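Local coordinates for protein SAM dependent methyltransferase (Aquifex aeolicus, PDB 3DH0) that binds S-adenosylmethionine and probably transfers its methyl group to an acceptor, as expected of a class I methyltransferase, at residues K28-E32 and F33-E37; I100-P103 and D104-D108; R131-K134 and P135-L139; L166-D170 and A171-V175. All blocks are in the same frame, centred on the assembly; numbering follows the deposited sequence.

Overall arrangement
The four contacts are local turns where the chain enters or leaves the mixed sheet of a Rossmann-like methyltransferase, and they follow one another in series along the chain. Contact 1 ends helix 26-33 ahead of strand 40-43. Contact 2 leads into strand 107-113, and contact 3 joins helix 122-132 to strand 137-144, the neighbour of 107-113 in the sheet. Contact 4 links helix 161-170 to the edge strand 174-181. Contacts 2 and 3 lie closest, centres about 8 Å apart, and are joined by the Asp104-Arg131 salt bridge; contacts 3 and 4, centres about 14 Å apart, meet through Leu139 and Ile173. Contact 1 touches none of the others. Together they illustrate how short turns join helices and strands of this fold.

Contact 1. Residues K28-E32 and F33-E37; sequences KVLKE and FGLKE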
# COMPACT_ATOMS: atom_id res chain seq x y z
N LYS A 28 -12.91 -5.95 3.07
CA LYS A 28 -12.91 -7.19 3.82
C LYS A 28 -11.48 -7.39 4.29
O LYS A 28 -11.21 -7.59 5.47
CB LYS A 28 -13.35 -8.36 2.94
CG LYS A 28 -13.33 -9.70 3.68
CD LYS A 28 -14.17 -10.77 3.01
CE LYS A 28 -14.22 -12.02 3.89
NZ LYS A 28 -14.86 -13.19 3.22
N VAL A 29 -10.55 -7.31 3.34
CA VAL A 29 -9.14 -7.49 3.64
C VAL A 29 -8.60 -6.47 4.65
O VAL A 29 -7.91 -6.84 5.59
CB VAL A 29 -8.30 -7.43 2.35
CG1 VAL A 29 -6.81 -7.50 2.68
CG2 VAL A 29 -8.69 -8.58 1.45
N LEU A 30 -8.92 -5.19 4.45
CA LEU A 30 -8.45 -4.14 5.36
C LEU A 30 -8.93 -4.33 6.79
O LEU A 30 -8.14 -4.26 7.74
CB LEU A 30 -8.91 -2.76 4.87
CG LEU A 30 -8.36 -2.17 3.59
CD1 LEU A 30 -9.27 -1.04 3.12
CD2 LEU A 30 -6.95 -1.68 3.81
N LYS A 31 -10.24 -4.54 6.92
CA LYS A 31 -10.87 -4.73 8.22
C LYS A 31 -10.23 -5.89 8.94
O LYS A 31 -10.05 -5.87 10.15
CB LYS A 31 -12.37 -5.00 8.04
CG LYS A 31 -13.16 -5.04 9.33
CD LYS A 31 -13.22 -6.42 9.95
CE LYS A 31 -14.09 -6.41 11.22
NZ LYS A 31 -15.45 -5.80 10.97
N GLU A 32 -9.87 -6.91 8.17
CA GLU A 32 -9.27 -8.08 8.75
C GLU A 32 -7.82 -7.80 9.18
O GLU A 32 -7.35 -8.35 10.17
CB GLU A 32 -9.33 -9.21 7.73
CG GLU A 32 -8.87 -10.55 8.24
CD GLU A 32 -8.63 -11.51 7.10
OE1 GLU A 32 -9.60 -11.80 6.35
OE2 GLU A 32 -7.47 -11.96 6.96
N PHE A 33 -7.13 -6.95 8.43
CA PHE A 33 -5.74 -6.61 8.75
C PHE A 33 -5.59 -5.58 9.87
O PHE A 33 -4.47 -5.23 10.25
CB PHE A 33 -4.99 -6.12 7.52
CG PHE A 33 -4.35 -7.22 6.72
CD1 PHE A 33 -5.10 -7.98 5.82
CD2 PHE A 33 -3.00 -7.49 6.87
CE1 PHE A 33 -4.50 -9.01 5.08
CE2 PHE A 33 -2.39 -8.52 6.14
CZ PHE A 33 -3.14 -9.28 5.25
N GLY A 34 -6.72 -5.08 10.38
CA GLY A 34 -6.67 -4.12 11.47
C GLY A 34 -6.89 -2.64 11.22
O GLY A 34 -6.73 -1.84 12.16
N LEU A 35 -7.23 -2.22 10.01
CA LEU A 35 -7.44 -0.79 9.79
C LEU A 35 -8.71 -0.40 10.54
O LEU A 35 -9.75 -1.05 10.42
CB LEU A 35 -7.60 -0.47 8.30
CG LEU A 35 -7.82 1.02 7.99
CD1 LEU A 35 -6.60 1.83 8.36
CD2 LEU A 35 -8.12 1.18 6.53
N LYS A 36 -8.62 0.66 11.33
CA LYS A 36 -9.78 1.06 12.09
C LYS A 36 -10.10 2.53 11.97
O LYS A 36 -9.29 3.32 11.53
CB LYS A 36 -9.60 0.69 13.57
CG LYS A 36 -9.25 -0.78 13.76
CD LYS A 36 -9.19 -1.18 15.22
CE LYS A 36 -8.38 -2.45 15.38
NZ LYS A 36 -8.78 -3.49 14.39
N GLU A 37 -11.32 2.86 12.37
CA GLU A 37 -11.81 4.22 12.34
C GLU A 37 -10.87 5.10 13.17
O GLU A 37 -10.42 4.70 14.25
CB GLU A 37 -13.21 4.25 12.92
CG GLU A 37 -14.00 5.46 12.55
CD GLU A 37 -15.34 5.50 13.24
OE1 GLU A 37 -15.99 4.43 13.32
OE2 GLU A 37 -15.75 6.60 13.70
O HOH W 1 -10.18 -3.45 11.14
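Phe33 lies against Val29 one helical turn back. Its CB sits 3.6 Å from Val29 O and 3.7 Å from Leu30 O, beside two carbonyls of the last turn. Farther out, CD1 of the ring approaches Val29 O at the edge, in the plane of the ring, while CD1 and CE1 run alongside Val29 CG1, the nearer pair being CD1 to CG1 at 3.6 Å. CG1 of Val29 stands anti to its backbone N (chi1 175°), which sets this methyl beside the ring. The same carbonyl takes the Phe33 N-H at 2.9 Å from N to Val29 O, so one oxygen meets both the amide and the ring edge of Phe33. Arg177 adds a cation-pi contact to the ring, and Ala140 and Phe109 touch it from the sheet. Replacing this ring by the methyl of an alanine is likely to open a gap beside Val29 and leave Arg177 without its aromatic partner. Beyond the ring, Gly34 turns with positive phi (103°) in a Schellman motif: Leu35 N bonds Leu30 O at 3.2 Å, from above the carbonyl plane, and Gly34 N reaches Lys31 O weakly. Leu30 and Leu35 then lie side by side, CD2 to CD2 4.1 Å. The chemistry implies a helix end where the carbonyls of Val29, Leu30 and Lys31 find donors in the turning chain and a water, while apolar side chains close against the domain core.

Contact 2. Residues I100-P103 and D104-D108; sequences IPLP and DNTVD
Thr106 places OG1 between its backbone N and carbonyl carbon (chi1 48°), which turns the hydroxyl back toward Pro103 and leaves CG2 anti to the carbonyl carbon, over the proline ring. OG1 donates to Pro103 O at 2.7 Å, in the carbonyl plane and with a C=O...donor angle of 160°; it also has a weak hydrogen bond with Val132 O of helix 122-132. CG2 meets the ring of Pro103 at CG, 3.3 Å away, the two side chains standing at about a right angle. One threonine grips the proline twice, through a polar branch on its carbonyl and an apolar branch on its ring. A valine in place of Thr106 would probably leave Pro103 O without this donor, and the turn would be freer to open. The residues between form the tight bend that delivers the chain into strand 107-113, a central parallel strand of the Rossmann-like sheet; Asn105, at its apex, has left-handed backbone angles. Leu102 brings CB to 3.9 Å from Thr106 OG1, and its CD2 lies 4.1 Å from Val107 CG1, these two side chains also crossing at about a right angle. Both Leu102 and Val107 rest on Val132, and Leu93 touches Leu102 from strand 90-94. Asp104 makes a salt bridge with Arg131 through OD2, and the Arg131 guanidinium also hydrogen-bonds Leu102 O through NH2.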
# COMPACT_ATOMS: atom_id res chain seq x y z
N ILE A 100 9.83 9.93 2.80
CA ILE A 100 8.41 10.22 2.92
C ILE A 100 8.28 11.61 3.54
O ILE A 100 8.82 11.87 4.61
CB ILE A 100 7.71 9.15 3.79
CG1 ILE A 100 7.97 7.77 3.20
CG2 ILE A 100 6.21 9.42 3.86
CD1 ILE A 100 7.76 6.62 4.15
N PRO A 101 7.57 12.51 2.88
CA PRO A 101 7.37 13.89 3.35
C PRO A 101 6.53 14.06 4.61
O PRO A 101 5.79 15.03 4.73
CB PRO A 101 6.76 14.57 2.14
CG PRO A 101 5.92 13.48 1.56
CD PRO A 101 6.82 12.28 1.63
N LEU A 102 6.67 13.14 5.55
CA LEU A 102 5.89 13.21 6.78
C LEU A 102 6.76 13.26 8.02
O LEU A 102 7.91 12.83 8.00
CB LEU A 102 4.99 11.98 6.86
CG LEU A 102 3.51 12.02 6.45
CD1 LEU A 102 3.27 12.87 5.24
CD2 LEU A 102 3.09 10.61 6.21
N PRO A 103 6.23 13.84 9.12
CA PRO A 103 7.03 13.89 10.35
C PRO A 103 6.99 12.54 11.08
O PRO A 103 6.10 11.74 10.85
CB PRO A 103 6.37 15.02 11.16
CG PRO A 103 4.96 15.03 10.66
CD PRO A 103 5.13 14.81 9.17
N ASP A 104 7.96 12.30 11.95
CA ASP A 104 8.01 11.05 12.69
C ASP A 104 6.72 10.72 13.42
O ASP A 104 5.92 11.60 13.73
CB ASP A 104 9.14 11.08 13.72
CG ASP A 104 10.50 11.31 13.11
OD1 ASP A 104 11.47 10.73 13.62
OD2 ASP A 104 10.61 12.08 12.14
N ASN A 105 6.53 9.43 13.68
CA ASN A 105 5.39 8.92 14.42
C ASN A 105 4.04 9.55 14.07
O ASN A 105 3.30 10.01 14.95
CB ASN A 105 5.69 9.09 15.91
CG ASN A 105 7.10 8.65 16.25
OD1 ASN A 105 7.44 7.47 16.13
ND2 ASN A 105 7.94 9.59 16.66
N THR A 106 3.70 9.53 12.79
CA THR A 106 2.45 10.10 12.34
C THR A 106 1.47 9.07 11.75
O THR A 106 0.30 9.38 11.54
CB THR A 106 2.70 11.23 11.30
OG1 THR A 106 3.63 10.78 10.31
CG2 THR A 106 3.25 12.47 11.97
N VAL A 107 1.94 7.85 11.49
CA VAL A 107 1.04 6.85 10.90
C VAL A 107 0.79 5.61 11.74
O VAL A 107 1.70 5.05 12.35
CB VAL A 107 1.52 6.40 9.51
CG1 VAL A 107 1.75 7.60 8.63
CG2 VAL A 107 2.77 5.58 9.64
N ASP A 108 -0.47 5.18 11.74
CA ASP A 108 -0.90 4.02 12.51
C ASP A 108 -0.96 2.75 11.66
O ASP A 108 -0.66 1.65 12.12
CB ASP A 108 -2.29 4.31 13.10
CG ASP A 108 -2.31 5.58 13.93
OD1 ASP A 108 -1.61 5.62 14.97
OD2 ASP A 108 -3.02 6.53 13.55

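Contact 3. Residues R131-K134 and P135-L139; sequences RVAK and PFAYL
Ala133 and Ala137 meet through their methyl groups, and this apolar pair is the simplest element of the corner that leads from helix 122-132, through the short strand 133-134, to strand 137-144. The two CB atoms are 3.9 Å apart, four residues along the chain, because Pro135 and Phe136 fold the backbone back on itself. Ala133 also touches Val107 and Ile110 of the neighbouring strand, so its small side chain lies between that strand and the returning chain.

A second group of contacts is between a methyl and a carbonyl. Ala137 CB points into the bend and comes to 3.5 Å from Lys134 O. Phe136 N is 2.9 Å from Lys134 O, but its poor angle rules out a hydrogen bond. These contacts accompany a bend in which the ring of Pro135 restricts its phi (-52°) and Ala137 has a positive phi (45°).

The charged groups find their partners outside the bend. Arg131 forms a salt bridge with Glu128. The Lys134 side chain starts with CG anti to the carbonyl carbon (chi1 -60°) and runs out extended, and NZ reaches Asp108 only in a long, weak ion pair. The backbone ties lie outside the bend too: Lys134 bonds to Val107, and Ala137 to Ile192.

Such a connection, in which a helix packed on the sheet hands over to the next parallel strand, is the second half of a beta-alpha-beta crossover, the repeating element of Rossmann-like methyltransferases; here strands 107-113 and 137-144 lie side by side.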
# COMPACT_ATOMS: atom_id res chain seq x y z
N ARG A 131 10.21 5.47 10.59
CA ARG A 131 10.28 6.84 11.06
C ARG A 131 8.90 7.48 11.09
O ARG A 131 8.46 7.96 12.14
CB ARG A 131 11.22 7.67 10.18
CG ARG A 131 11.45 9.07 10.70
CD ARG A 131 12.36 9.88 9.81
NE ARG A 131 11.71 10.28 8.57
CZ ARG A 131 10.61 11.01 8.51
NH1 ARG A 131 10.02 11.43 9.62
NH2 ARG A 131 10.09 11.33 7.33
N VAL A 132 8.21 7.47 9.95
CA VAL A 132 6.89 8.08 9.88
C VAL A 132 5.87 7.25 10.66
O VAL A 132 4.81 7.74 11.03
CB VAL A 132 6.41 8.25 8.41
CG1 VAL A 132 7.42 9.05 7.62
CG2 VAL A 132 6.18 6.89 7.77
N ALA A 133 6.23 6.00 10.90
CA ALA A 133 5.36 5.08 11.63
C ALA A 133 5.43 5.30 13.13
O ALA A 133 6.51 5.49 13.68
CB ALA A 133 5.76 3.65 11.31
N LYS A 134 4.27 5.27 13.80
CA LYS A 134 4.21 5.45 15.25
C LYS A 134 4.83 4.24 15.94
O LYS A 134 5.02 3.18 15.34
CB LYS A 134 2.76 5.62 15.71
CG LYS A 134 2.08 6.81 15.10
CD LYS A 134 0.79 7.20 15.79
CE LYS A 134 0.26 8.48 15.16
NZ LYS A 134 -1.02 8.97 15.72
N PRO A 135 5.17 4.38 17.23
CA PRO A 135 5.78 3.24 17.94
C PRO A 135 4.97 1.95 17.81
O PRO A 135 5.54 0.85 17.85
CB PRO A 135 5.86 3.74 19.38
CG PRO A 135 6.13 5.20 19.19
CD PRO A 135 5.12 5.56 18.11
N PHE A 136 3.66 2.08 17.65
CA PHE A 136 2.76 0.93 17.49
C PHE A 136 2.81 0.45 16.04
O PHE A 136 3.56 -0.47 15.70
CB PHE A 136 1.33 1.34 17.86
CG PHE A 136 1.12 1.66 19.33
CD1 PHE A 136 1.73 2.78 19.92
CD2 PHE A 136 0.34 0.82 20.14
CE1 PHE A 136 1.56 3.07 21.29
CE2 PHE A 136 0.16 1.09 21.50
CZ PHE A 136 0.78 2.23 22.09
N ALA A 137 1.98 1.08 15.20
CA ALA A 137 1.87 0.84 13.75
C ALA A 137 1.83 -0.57 13.19
O ALA A 137 2.66 -1.42 13.51
CB ALA A 137 2.96 1.63 13.02
N TYR A 138 0.85 -0.78 12.30
CA TYR A 138 0.66 -2.06 11.60
C TYR A 138 1.06 -1.89 10.14
O TYR A 138 0.81 -0.85 9.54
CB TYR A 138 -0.81 -2.52 11.62
CG TYR A 138 -1.53 -2.48 12.95
CD1 TYR A 138 -1.92 -1.26 13.51
CD2 TYR A 138 -1.90 -3.66 13.60
CE1 TYR A 138 -2.68 -1.22 14.68
CE2 TYR A 138 -2.66 -3.63 14.77
CZ TYR A 138 -3.05 -2.40 15.30
OH TYR A 138 -3.86 -2.36 16.43
N LEU A 139 1.67 -2.91 9.56
CA LEU A 139 2.08 -2.87 8.17
C LEU A 139 1.34 -3.93 7.34
O LEU A 139 1.45 -5.13 7.60
CB LEU A 139 3.59 -3.09 8.07
CG LEU A 139 4.21 -3.36 6.70
CD1 LEU A 139 3.75 -2.34 5.68
CD2 LEU A 139 5.70 -3.31 6.84

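Contact 4. Residues L166-D170 and A171-V175; sequences LILED and AGIRV
Leu168 and Val175 meet across a helix C-cap, a local turn that ends helix 161-170 and starts the edge strand 174-181. The hinge is Gly172, which leaves the helix with positive phi (94°) in a Schellman motif. Its N-H returns to Glu169 O at 2.9 Å, but from well above the carbonyl plane, with a C=O...donor angle of 110°. One residue earlier, Ala171 N bonds Ile167 O at 2.9 Å in the ordinary helical manner. A side chain at Gly172 would run into the carbonyl oxygen of Ala171, so the backbone here has room for a glycine alone.

Beyond the hinge the chain doubles back and the apolar side chains close on Leu168. Its CD2 branch touches Val175 CG2 at 3.7 Å, the two side chains crossing at about a right angle, and Leu168 CB also lies near this methyl. In Val175, CG2 stands anti to the carbonyl carbon while CG1 is anti to N (chi1 -175°), which leaves CG2 as the branch turned to Leu168. Ile173 approaches more obliquely: its CB is 4.1 Å from Leu168 CG, and its CD1 is 3.7 Å from Leu168 O. Ala171 sets its methyl over the last turn, CB 3.6 Å from that same oxygen. Leu168 is thus met at both its side chain and its carbonyl.

Leu126 of helix 122-132 touches Leu168, Ala171 and Ile173 alike, and strand 185-191 supplies Val188 to Leu168 and Val175 and Ala190 to Ile173, so the turn is seated between that helix and the neighbouring antiparallel strand.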
# COMPACT_ATOMS: atom_id res chain seq x y z
N LEU A 166 11.28 -12.07 4.50
CA LEU A 166 12.65 -12.27 4.92
C LEU A 166 13.27 -10.88 5.03
O LEU A 166 13.94 -10.54 6.02
CB LEU A 166 13.38 -13.10 3.88
CG LEU A 166 14.62 -13.88 4.30
CD1 LEU A 166 14.34 -15.39 4.16
CD2 LEU A 166 15.81 -13.45 3.44
N ILE A 167 13.00 -10.09 4.00
CA ILE A 167 13.48 -8.72 3.92
C ILE A 167 12.95 -7.95 5.11
O ILE A 167 13.68 -7.23 5.78
CB ILE A 167 12.99 -8.07 2.62
CG1 ILE A 167 13.50 -8.87 1.43
CG2 ILE A 167 13.50 -6.64 2.53
CD1 ILE A 167 13.11 -8.31 0.10
N LEU A 168 11.66 -8.10 5.37
CA LEU A 168 11.02 -7.44 6.48
C LEU A 168 11.80 -7.79 7.75
O LEU A 168 11.98 -6.96 8.64
CB LEU A 168 9.58 -7.92 6.59
CG LEU A 168 8.45 -6.95 6.22
CD1 LEU A 168 8.75 -6.24 4.92
CD2 LEU A 168 7.16 -7.72 6.12
N GLU A 169 12.26 -9.03 7.83
CA GLU A 169 13.01 -9.48 8.99
C GLU A 169 14.33 -8.71 9.09
O GLU A 169 14.71 -8.25 10.17
CB GLU A 169 13.29 -10.97 8.89
CG GLU A 169 13.77 -11.56 10.20
CD GLU A 169 13.91 -13.07 10.12
OE1 GLU A 169 12.99 -13.71 9.56
OE2 GLU A 169 14.93 -13.60 10.62
N ASP A 170 15.04 -8.56 7.97
CA ASP A 170 16.28 -7.81 8.00
C ASP A 170 15.98 -6.41 8.51
O ASP A 170 16.67 -5.90 9.40
CB ASP A 170 16.90 -7.65 6.61
CG ASP A 170 17.32 -8.96 6.00
OD1 ASP A 170 18.11 -8.90 5.03
OD2 ASP A 170 16.86 -10.03 6.47
N ALA A 171 14.96 -5.78 7.93
CA ALA A 171 14.58 -4.43 8.29
C ALA A 171 14.10 -4.30 9.73
O ALA A 171 13.85 -3.18 10.22
CB ALA A 171 13.51 -3.93 7.34
N GLY A 172 13.96 -5.43 10.40
CA GLY A 172 13.50 -5.40 11.78
C GLY A 172 12.00 -5.58 11.98
O GLY A 172 11.59 -5.93 13.08
N ILE A 173 11.18 -5.34 10.97
CA ILE A 173 9.74 -5.50 11.14
C ILE A 173 9.36 -6.95 11.47
O ILE A 173 9.86 -7.89 10.83
CB ILE A 173 8.94 -5.10 9.88
CG1 ILE A 173 9.27 -3.67 9.47
CG2 ILE A 173 7.45 -5.25 10.15
CD1 ILE A 173 10.45 -3.58 8.53
N ARG A 174 8.48 -7.12 12.45
CA ARG A 174 8.04 -8.45 12.87
C ARG A 174 6.78 -8.90 12.14
O ARG A 174 5.73 -8.26 12.21
CB ARG A 174 7.79 -8.46 14.38
CG ARG A 174 6.89 -7.34 14.88
CD ARG A 174 6.98 -7.17 16.40
NE ARG A 174 6.64 -5.81 16.82
CZ ARG A 174 6.70 -5.35 18.07
NH1 ARG A 174 7.08 -6.17 19.05
NH2 ARG A 174 6.37 -4.08 18.35
N VAL A 175 6.89 -10.03 11.44
CA VAL A 175 5.77 -10.60 10.69
C VAL A 175 4.99 -11.58 11.54
O VAL A 175 5.57 -12.49 12.13
CB VAL A 175 6.24 -11.37 9.43
CG1 VAL A 175 5.02 -11.81 8.63
CG2 VAL A 175 7.17 -10.49 8.60